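PDB 2PAJ: putative cytosine/guanine deaminase from Unidentified, which catalyses the zinc-dependent hydrolytic deamination of 2-amino-4-hydroxypteridines such as isoxanthopterin, giving 2,4-dihydroxypteridines and ammonium. Local coordinates for residues H78-L83 / N138-P143; R113-A118 / S150-E155; L166-A171 / D191-D196. One frame throughout, in Å; residues are numbered along the deposited sequence.

The three contacts follow the first βα units of the amidohydrolase barrel. Contact 1 joins the loops after strands 67-73 and 131-136, at the zinc end of the barrel. Contact 2, with its centre about 9 Å from that of contact 1, pairs the helices that follow those loops, 112-127 and 149-159, so the segments of the two contacts alternate along the chain. Contact 3 comes later, about 13 Å from contact 1 and about 17 Å from contact 2 between centres, and joins strand 163-168 and the residues after it to helix 190-203. Leu166 packs on Ser150, Leu153 and Phe154, and Asn138 shares a backbone hydrogen bond with Gly169, which ties the metal-side loop to segment 166-171.

Contact 1 of 3, residues H78-L83 / N138-P143; sequences HLFQSL and NYVYYP. With ZN (zinc ion), chain B.
Phe80 drives the edge of its ring against the face of Tyr139, an offset edge-to-face pair with centroids 5.3 Å apart and planes at 76°. The touching atoms are at the far end of the phenyl ring: Phe80 CE2 lies 3.6 Å from Tyr139 CZ, and Phe80 CZ packs near CE1 and OH of the same tyrosine. The Phe80 chi1 of 79° sets CG between the backbone N and the carbonyl carbon, from where the ring extends to the other loop. Val140 CG1 sits over one face of this ring, 4.1 Å from its centroid, in a CH-pi contact, while Gln81 CG lies over the opposite face toward the rim, so the ring is sandwiched.

His78 completes the aromatic cluster. Its ND1 is 3.7 Å from Tyr139 CE2, and the two rings cross obliquely, with planes at 59°. The histidine belongs to the HxH motif that follows the first barrel strand in amidohydrolases: His78 NE2 binds the zinc ion at 2.1 Å, together with His76, His248 and Asp336. On the other side of the imidazole, ND1 is hydrogen-bonded to the carbonyl O of His137, just before the second loop, a second-shell bond that fixes the rotation of the ligand ring.

Gln81, a probable substrate-binding residue, crosses Tyr139 at about a right angle, and its NE2 comes to 3.3 Å from Tyr139 OH at an angle too poor for a hydrogen bond. Within the second loop, Asn138 OD1 accepts from Val140 N in an Asx turn that shapes the 138-143 loop. The same oxygen takes a 3.2 Å bond from a water, which in turn accepts a weak bond from Phe80 N and so links the backbone of 78-83 to the side chain of Asn138.

Contact 2 of 3, residues R113-A118 / S150-E155; sequences RRFRLA and SAILFE
Arg116 runs across Ile152 from CB to NH1, starting with CB, which lies 3.9 Å from Ile152 CG2. CG and CD keep to the same methyl group, at distances close to that of CB. CG is anti to the backbone N (chi1 -169°), which keeps it beside Ile152 CG2; the chain then bends at chi2 and chi3. NE passes 3.7 Å from Ile152 CG2, which sits over one face of the guanidinium near its rim, and Ile152 CG1 lies over that group too, 3.6 Å from NH1. At the tip, NH2 reaches Glu155 OE1 in a salt bridge; the modelled bond is weak in angle and the position of NH2 is doubtful, so its length carries little weight. The carboxylate meets the edge of the guanidinium, with the two planes 79° apart. A further salt bridge links NE to Glu156, giving the arginine acidic partners on successive residues of helix 149-159.

Helices 112-127 and 149-159 are successive outer helices of the TIM-type barrel, separated in sequence by strand 131-136. Their axes approach to 9.8 Å in these segments and cross at -36°, with the two helices running in broadly the same N-to-C direction.

Deeper in the interface, Phe115 offers its ring edge to both neighbours. CD2 meets Ile152 CG2 nearly in the ring plane at 4.0 Å, and CE2 lies 3.8 Å from Leu153 CG. The ring also packs on Asn138 and Val140 of the loop that leads from strand 131-136 toward helix 149-159.

Contact 3 of 3, residues L166-A171 / D191-D196; sequences LLRGGA and DAYVAD
In the βα unit formed by strand 163-168 and helix 190-203, Arg168 of the strand lays its guanidinium on the ring of Tyr193 from the helix. The planes are 27° apart, and Arg168 CZ is 4.4 Å from the ring centroid, which makes this an off-centre cation-pi stack. NH1 does most of the touching: it sits over one face toward the rim, 3.4 Å from Tyr193 CD1. The two side chains slide past each other in opposite directions. The Arg168 chain bends at chi2 (-69°), which places CD beside the ring, 3.5 Å from Tyr193 CE1.

While its ring bears the guanidinium, Tyr193 also reaches back to the strand with its hydroxyl. OH donates to Arg168 O at 2.7 Å, from a position tilted out of the carbonyl plane, so a single tyrosine holds both the backbone and the side chain of Arg168. This junction lies at the C-terminal end of a barrel strand, the end that carries the metal site in TIM-barrel amidohydrolases, and Gly169 CA is about 11 Å from the zinc ion. Beyond it, Gly170 has a positive phi at which a CB would be jammed against the preceding carbonyl O.

Asp196, one helical turn after Tyr193, meets the NE/NH2 edge of the guanidinium side-on. Its OD1 accepts from NH2 at 2.8 Å through the anti lone pair, in a bond with an angle of 159°, and from NE at 3.3 Å from above the carboxylate plane. Asp196 OD2 forms a salt bridge with Arg199, and Arg168 NH1 has one with Glu188 besides a weak 3.0 Å bond to Gly169 O. Tyr141 makes a further cation-pi contact with Arg168.

Contact 1 of 3, residues H78-L83 / N138-P143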
loop_
_atom_site.group_PDB
_atom_site.type_symbol
_atom_site.label_atom_id
_atom_site.label_comp_id
_atom_site.label_asym_id
_atom_site.label_seq_id
_atom_site.Cartn_x
_atom_site.Cartn_y
_atom_site.Cartn_z
ATOM N N HIS A 78 -7.845 0.276 3.819
ATOM C CA HIS A 78 -8.882 0.880 4.659
ATOM C C HIS A 78 -8.622 0.361 6.073
ATOM O O HIS A 78 -9.424 -0.383 6.621
ATOM C CB HIS A 78 -10.287 0.458 4.211
ATOM C CG HIS A 78 -10.618 0.833 2.802
ATOM N ND1 HIS A 78 -10.511 2.121 2.327
ATOM C CD2 HIS A 78 -11.054 0.084 1.762
ATOM C CE1 HIS A 78 -10.863 2.152 1.055
ATOM N NE2 HIS A 78 -11.196 0.928 0.687
ATOM N N LEU A 79 -7.497 0.769 6.655
ATOM C CA LEU A 79 -7.077 0.319 7.982
ATOM C C LEU A 79 -8.080 0.278 9.131
ATOM O O LEU A 79 -7.901 -0.501 10.064
ATOM C CB LEU A 79 -5.839 1.103 8.459
ATOM C CG LEU A 79 -4.393 0.669 8.148
ATOM C CD1 LEU A 79 -4.277 -0.847 8.177
ATOM C CD2 LEU A 79 -3.972 1.189 6.801
ATOM N N PHE A 80 -9.124 1.097 9.105
ATOM C CA PHE A 80 -10.056 1.055 10.226
ATOM C C PHE A 80 -10.787 -0.277 10.220
ATOM O O PHE A 80 -11.145 -0.810 11.279
ATOM C CB PHE A 80 -11.030 2.240 10.185
ATOM C CG PHE A 80 -12.169 2.090 9.212
ATOM C CD1 PHE A 80 -13.378 1.529 9.618
ATOM C CD2 PHE A 80 -12.061 2.581 7.917
ATOM C CE1 PHE A 80 -14.462 1.469 8.759
ATOM C CE2 PHE A 80 -13.136 2.527 7.042
ATOM C CZ PHE A 80 -14.349 1.969 7.465
ATOM N N GLN A 81 -10.958 -0.823 9.016
ATOM C CA GLN A 81 -11.630 -2.097 8.807
ATOM C C GLN A 81 -10.907 -3.279 9.437
ATOM O O GLN A 81 -11.443 -4.378 9.492
ATOM C CB GLN A 81 -11.810 -2.325 7.310
ATOM C CG GLN A 81 -13.038 -1.654 6.766
ATOM C CD GLN A 81 -12.980 -1.426 5.282
ATOM O OE1 GLN A 81 -12.610 -2.313 4.511
ATOM N NE2 GLN A 81 -13.356 -0.223 4.864
ATOM N N SER A 82 -9.693 -3.050 9.923
ATOM C CA SER A 82 -8.922 -4.110 10.543
ATOM C C SER A 82 -9.573 -4.636 11.812
ATOM O O SER A 82 -9.120 -5.620 12.399
ATOM C CB SER A 82 -7.508 -3.617 10.832
ATOM O OG SER A 82 -6.816 -3.398 9.616
ATOM N N LEU A 83 -10.638 -3.969 12.240
ATOM C CA LEU A 83 -11.376 -4.391 13.425
ATOM C C LEU A 83 -12.781 -4.750 12.995
ATOM O O LEU A 83 -13.659 -4.963 13.821
ATOM C CB LEU A 83 -11.430 -3.284 14.480
ATOM C CG LEU A 83 -10.186 -3.016 15.337
ATOM C CD1 LEU A 83 -10.481 -1.827 16.224
ATOM C CD2 LEU A 83 -9.811 -4.228 16.185
ATOM N N ASN A 138 -8.062 6.383 3.909
ATOM C CA ASN A 138 -8.800 6.706 5.119
ATOM C C ASN A 138 -9.988 7.605 4.819
ATOM O O ASN A 138 -9.862 8.615 4.124
ATOM C CB ASN A 138 -7.862 7.367 6.137
ATOM C CG ASN A 138 -8.561 7.713 7.440
ATOM O OD1 ASN A 138 -9.550 7.078 7.814
ATOM N ND2 ASN A 138 -8.030 8.703 8.154
ATOM N N TYR A 139 -11.160 7.219 5.315
ATOM C CA TYR A 139 -12.333 8.034 5.080
ATOM C C TYR A 139 -13.196 8.235 6.303
ATOM O O TYR A 139 -14.373 8.614 6.209
ATOM C CB TYR A 139 -13.147 7.524 3.887
ATOM C CG TYR A 139 -13.657 6.117 3.978
ATOM C CD1 TYR A 139 -14.678 5.778 4.863
ATOM C CD2 TYR A 139 -13.178 5.146 3.109
ATOM C CE1 TYR A 139 -15.218 4.516 4.875
ATOM C CE2 TYR A 139 -13.701 3.877 3.104
ATOM C CZ TYR A 139 -14.723 3.565 3.989
ATOM O OH TYR A 139 -15.250 2.303 3.988
ATOM N N VAL A 140 -12.604 8.001 7.466
ATOM C CA VAL A 140 -13.346 8.275 8.676
ATOM C C VAL A 140 -13.023 9.740 9.023
ATOM O O VAL A 140 -11.950 10.081 9.536
ATOM C CB VAL A 140 -12.987 7.302 9.835
ATOM C CG1 VAL A 140 -12.512 5.981 9.256
ATOM C CG2 VAL A 140 -11.977 7.901 10.774
ATOM N N TYR A 141 -13.967 10.603 8.651
ATOM C CA TYR A 141 -13.905 12.041 8.870
ATOM C C TYR A 141 -15.364 12.488 8.929
ATOM O O TYR A 141 -16.221 11.940 8.229
ATOM C CB TYR A 141 -13.215 12.731 7.699
ATOM C CG TYR A 141 -11.753 12.374 7.538
ATOM C CD1 TYR A 141 -10.812 12.765 8.494
ATOM C CD2 TYR A 141 -11.311 11.638 6.428
ATOM C CE1 TYR A 141 -9.482 12.438 8.357
ATOM C CE2 TYR A 141 -9.970 11.301 6.277
ATOM C CZ TYR A 141 -9.068 11.704 7.251
ATOM O OH TYR A 141 -7.755 11.349 7.149
ATOM N N TYR A 142 -15.652 13.473 9.772
ATOM C CA TYR A 142 -17.010 13.991 9.915
ATOM C C TYR A 142 -16.961 15.213 10.807
ATOM O O TYR A 142 -16.121 15.299 11.701
ATOM C CB TYR A 142 -17.925 12.933 10.526
ATOM C CG TYR A 142 -17.474 12.432 11.884
ATOM C CD1 TYR A 142 -17.941 13.030 13.062
ATOM C CD2 TYR A 142 -16.626 11.322 11.993
ATOM C CE1 TYR A 142 -17.590 12.531 14.310
ATOM C CE2 TYR A 142 -16.266 10.814 13.234
ATOM C CZ TYR A 142 -16.756 11.418 14.390
ATOM O OH TYR A 142 -16.445 10.891 15.624
ATOM N N PRO A 143 -17.856 16.181 10.566
ATOM C CA PRO A 143 -17.889 17.402 11.368
ATOM C C PRO A 143 -17.821 17.139 12.869
ATOM O O PRO A 143 -18.591 16.345 13.407
ATOM C CB PRO A 143 -19.201 18.042 10.941
ATOM C CG PRO A 143 -19.294 17.652 9.497
ATOM C CD PRO A 143 -18.916 16.195 9.538
HETATM ZN ZN ZN B . -11.277 -0.016 -1.137
HETATM O O HOH W 1 -8.720 3.961 7.453
#

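Contact 2 of 3, residues R113-A118 / S150-E155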
loop_
_atom_site.group_PDB
_atom_site.type_symbol
_atom_site.label_atom_id
_atom_site.label_comp_id
_atom_site.label_asym_id
_atom_site.label_seq_id
_atom_site.Cartn_x
_atom_site.Cartn_y
_atom_site.Cartn_z
ATOM N N ARG A 113 -9.115 5.335 20.965
ATOM C CA ARG A 113 -8.533 4.039 21.254
ATOM C C ARG A 113 -8.699 3.047 20.113
ATOM O O ARG A 113 -7.722 2.479 19.615
ATOM C CB ARG A 113 -9.183 3.484 22.527
ATOM C CG ARG A 113 -8.794 2.063 22.864
ATOM C CD ARG A 113 -7.445 2.016 23.586
ATOM N NE ARG A 113 -6.718 0.770 23.310
ATOM C CZ ARG A 113 -5.912 0.576 22.263
ATOM N NH1 ARG A 113 -5.705 1.550 21.375
ATOM N NH2 ARG A 113 -5.327 -0.607 22.098
ATOM N N ARG A 114 -9.948 2.846 19.707
ATOM C CA ARG A 114 -10.271 1.909 18.649
ATOM C C ARG A 114 -9.626 2.170 17.304
ATOM O O ARG A 114 -8.979 1.279 16.749
ATOM C CB ARG A 114 -11.792 1.803 18.510
ATOM C CG ARG A 114 -12.414 1.084 19.698
ATOM C CD ARG A 114 -13.928 1.055 19.655
ATOM N NE ARG A 114 -14.474 0.315 20.790
ATOM C CZ ARG A 114 -15.764 0.268 21.107
ATOM N NH1 ARG A 114 -16.658 0.920 20.376
ATOM N NH2 ARG A 114 -16.160 -0.440 22.155
ATOM N N PHE A 115 -9.785 3.378 16.776
ATOM C CA PHE A 115 -9.200 3.703 15.481
ATOM C C PHE A 115 -7.718 3.371 15.510
ATOM O O PHE A 115 -7.172 2.787 14.578
ATOM C CB PHE A 115 -9.362 5.189 15.172
ATOM C CG PHE A 115 -8.931 5.568 13.779
ATOM C CD1 PHE A 115 -9.756 5.314 12.690
ATOM C CD2 PHE A 115 -7.700 6.158 13.553
ATOM C CE1 PHE A 115 -9.370 5.633 11.410
ATOM C CE2 PHE A 115 -7.297 6.485 12.269
ATOM C CZ PHE A 115 -8.135 6.223 11.191
ATOM N N ARG A 116 -7.077 3.745 16.606
ATOM C CA ARG A 116 -5.649 3.516 16.797
ATOM C C ARG A 116 -5.265 2.031 16.773
ATOM O O ARG A 116 -4.216 1.659 16.241
ATOM C CB ARG A 116 -5.237 4.142 18.126
ATOM C CG ARG A 116 -3.758 4.224 18.353
ATOM C CD ARG A 116 -3.470 5.528 19.038
ATOM N NE ARG A 116 -2.322 6.195 18.445
ATOM C CZ ARG A 116 -2.124 7.506 18.498
ATOM N NH1 ARG A 116 -3.006 8.289 19.119
ATOM N NH2 ARG A 116 -1.042 8.034 17.935
ATOM N N LEU A 117 -6.121 1.200 17.361
ATOM C CA LEU A 117 -5.897 -0.231 17.424
ATOM C C LEU A 117 -6.009 -0.870 16.045
ATOM O O LEU A 117 -5.149 -1.651 15.648
ATOM C CB LEU A 117 -6.911 -0.878 18.360
ATOM C CG LEU A 117 -6.706 -2.365 18.639
ATOM C CD1 LEU A 117 -5.462 -2.575 19.511
ATOM C CD2 LEU A 117 -7.943 -2.906 19.330
ATOM N N ALA A 118 -7.074 -0.535 15.321
ATOM C CA ALA A 118 -7.297 -1.075 13.986
ATOM C C ALA A 118 -6.119 -0.769 13.068
ATOM O O ALA A 118 -5.668 -1.623 12.303
ATOM C CB ALA A 118 -8.573 -0.492 13.399
ATOM N N SER A 150 -5.934 11.337 10.831
ATOM C CA SER A 150 -4.683 11.534 10.142
ATOM C C SER A 150 -3.499 11.521 11.105
ATOM O O SER A 150 -2.496 10.846 10.851
ATOM C CB SER A 150 -4.745 12.842 9.378
ATOM O OG SER A 150 -5.892 12.849 8.549
ATOM N N ALA A 151 -3.610 12.254 12.208
ATOM C CA ALA A 151 -2.535 12.303 13.191
ATOM C C ALA A 151 -2.174 10.893 13.635
ATOM O O ALA A 151 -1.021 10.480 13.569
ATOM C CB ALA A 151 -2.974 13.117 14.391
ATOM N N ILE A 152 -3.182 10.171 14.096
ATOM C CA ILE A 152 -3.010 8.812 14.577
ATOM C C ILE A 152 -2.340 7.885 13.553
ATOM O O ILE A 152 -1.414 7.138 13.890
ATOM C CB ILE A 152 -4.380 8.226 14.991
ATOM C CG1 ILE A 152 -4.967 9.057 16.141
ATOM C CG2 ILE A 152 -4.225 6.772 15.371
ATOM C CD1 ILE A 152 -6.433 8.804 16.402
ATOM N N LEU A 153 -2.801 7.941 12.304
ATOM C CA LEU A 153 -2.243 7.100 11.259
ATOM C C LEU A 153 -0.746 7.339 11.049
ATOM O O LEU A 153 0.022 6.374 10.952
ATOM C CB LEU A 153 -3.005 7.303 9.949
ATOM C CG LEU A 153 -4.394 6.661 9.840
ATOM C CD1 LEU A 153 -4.986 6.880 8.453
ATOM C CD2 LEU A 153 -4.285 5.187 10.115
ATOM N N PHE A 154 -0.325 8.603 10.980
ATOM C CA PHE A 154 1.096 8.921 10.798
ATOM C C PHE A 154 1.904 8.523 12.038
ATOM O O PHE A 154 3.056 8.109 11.946
ATOM C CB PHE A 154 1.284 10.419 10.522
ATOM C CG PHE A 154 1.056 10.812 9.087
ATOM C CD1 PHE A 154 1.933 10.405 8.089
ATOM C CD2 PHE A 154 -0.034 11.594 8.738
ATOM C CE1 PHE A 154 1.723 10.776 6.750
ATOM C CE2 PHE A 154 -0.264 11.974 7.423
ATOM C CZ PHE A 154 0.614 11.568 6.415
ATOM N N GLU A 155 1.291 8.646 13.203
ATOM C CA GLU A 155 1.966 8.304 14.440
ATOM C C GLU A 155 2.283 6.823 14.460
ATOM O O GLU A 155 3.425 6.420 14.689
ATOM C CB GLU A 155 1.089 8.666 15.645
ATOM C CG GLU A 155 0.921 10.169 15.830
ATOM C CD GLU A 155 -0.038 10.525 16.949
ATOM O OE1 GLU A 155 0.289 10.248 18.126
ATOM O OE2 GLU A 155 -1.122 11.077 16.654
#

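Contact 3 of 3, residues L166-A171 / D191-D196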
loop_
_atom_site.group_PDB
_atom_site.type_symbol
_atom_site.label_atom_id
_atom_site.label_comp_id
_atom_site.label_asym_id
_atom_site.label_seq_id
_atom_site.Cartn_x
_atom_site.Cartn_y
_atom_site.Cartn_z
ATOM N N LEU A 166 -0.917 8.981 3.120
ATOM C CA LEU A 166 -2.299 9.251 3.491
ATOM C C LEU A 166 -3.178 9.582 2.291
ATOM O O LEU A 166 -2.908 10.524 1.550
ATOM C CB LEU A 166 -2.361 10.400 4.497
ATOM C CG LEU A 166 -3.768 10.822 4.935
ATOM C CD1 LEU A 166 -4.509 9.635 5.533
ATOM C CD2 LEU A 166 -3.671 11.964 5.928
ATOM N N LEU A 167 -4.230 8.793 2.110
ATOM C CA LEU A 167 -5.170 8.995 1.016
ATOM C C LEU A 167 -6.444 9.564 1.658
ATOM O O LEU A 167 -7.415 8.849 1.892
ATOM C CB LEU A 167 -5.469 7.663 0.319
ATOM C CG LEU A 167 -4.300 6.746 -0.057
ATOM C CD1 LEU A 167 -4.835 5.519 -0.772
ATOM C CD2 LEU A 167 -3.325 7.491 -0.932
ATOM N N ARG A 168 -6.413 10.863 1.941
ATOM C CA ARG A 168 -7.507 11.576 2.590
ATOM C C ARG A 168 -8.809 11.448 1.818
ATOM O O ARG A 168 -9.003 12.102 0.799
ATOM C CB ARG A 168 -7.112 13.052 2.747
ATOM C CG ARG A 168 -7.663 13.763 3.981
ATOM C CD ARG A 168 -9.170 13.970 3.915
ATOM N NE ARG A 168 -9.655 14.811 5.007
ATOM C CZ ARG A 168 -10.931 15.126 5.201
ATOM N NH1 ARG A 168 -11.860 14.673 4.375
ATOM N NH2 ARG A 168 -11.280 15.884 6.231
ATOM N N GLY A 169 -9.701 10.600 2.320
ATOM C CA GLY A 169 -10.973 10.385 1.659
ATOM C C GLY A 169 -12.128 11.141 2.275
ATOM O O GLY A 169 -11.954 11.884 3.236
ATOM N N GLY A 170 -13.316 10.952 1.715
ATOM C CA GLY A 170 -14.489 11.622 2.240
ATOM C C GLY A 170 -15.548 11.914 1.196
ATOM O O GLY A 170 -15.446 11.500 0.038
ATOM N N ALA A 171 -16.586 12.624 1.616
ATOM C CA ALA A 171 -17.664 12.987 0.715
ATOM C C ALA A 171 -18.336 14.279 1.130
ATOM O O ALA A 171 -18.278 14.690 2.287
ATOM C CB ALA A 171 -18.695 11.870 0.644
ATOM N N ASP A 191 -15.553 22.997 1.518
ATOM C CA ASP A 191 -14.481 23.855 2.037
ATOM C C ASP A 191 -13.807 23.272 3.267
ATOM O O ASP A 191 -12.620 23.477 3.491
ATOM C CB ASP A 191 -15.044 25.232 2.371
ATOM C CG ASP A 191 -16.064 25.689 1.347
ATOM O OD1 ASP A 191 -15.685 26.383 0.371
ATOM O OD2 ASP A 191 -17.251 25.315 1.504
ATOM N N ALA A 192 -14.560 22.546 4.076
ATOM C CA ALA A 192 -13.961 21.952 5.257
ATOM C C ALA A 192 -12.902 20.950 4.795
ATOM O O ALA A 192 -11.771 20.937 5.304
ATOM C CB ALA A 192 -15.031 21.264 6.097
ATOM N N TYR A 193 -13.286 20.137 3.809
ATOM C CA TYR A 193 -12.433 19.112 3.208
ATOM C C TYR A 193 -11.177 19.803 2.681
ATOM O O TYR A 193 -10.064 19.542 3.149
ATOM C CB TYR A 193 -13.186 18.453 2.047
ATOM C CG TYR A 193 -12.625 17.133 1.523
ATOM C CD1 TYR A 193 -11.282 16.780 1.711
ATOM C CD2 TYR A 193 -13.444 16.249 0.796
ATOM C CE1 TYR A 193 -10.765 15.585 1.191
ATOM C CE2 TYR A 193 -12.942 15.051 0.269
ATOM C CZ TYR A 193 -11.601 14.727 0.472
ATOM O OH TYR A 193 -11.098 13.549 -0.042
ATOM N N VAL A 194 -11.368 20.696 1.716
ATOM C CA VAL A 194 -10.259 21.429 1.118
ATOM C C VAL A 194 -9.328 22.027 2.162
ATOM O O VAL A 194 -8.114 21.927 2.058
ATOM C CB VAL A 194 -10.777 22.571 0.214
ATOM C CG1 VAL A 194 -9.616 23.264 -0.476
ATOM C CG2 VAL A 194 -11.756 22.019 -0.802
ATOM N N ALA A 195 -9.911 22.654 3.172
ATOM C CA ALA A 195 -9.141 23.279 4.228
ATOM C C ALA A 195 -8.235 22.264 4.911
ATOM O O ALA A 195 -7.045 22.510 5.123
ATOM C CB ALA A 195 -10.085 23.912 5.246
ATOM N N ASP A 196 -8.804 21.111 5.234
ATOM C CA ASP A 196 -8.065 20.067 5.919
ATOM C C ASP A 196 -6.864 19.593 5.138
ATOM O O ASP A 196 -5.788 19.377 5.699
ATOM C CB ASP A 196 -8.973 18.882 6.203
ATOM C CG ASP A 196 -8.424 17.990 7.289
ATOM O OD1 ASP A 196 -8.948 16.865 7.455
ATOM O OD2 ASP A 196 -7.472 18.424 7.979
#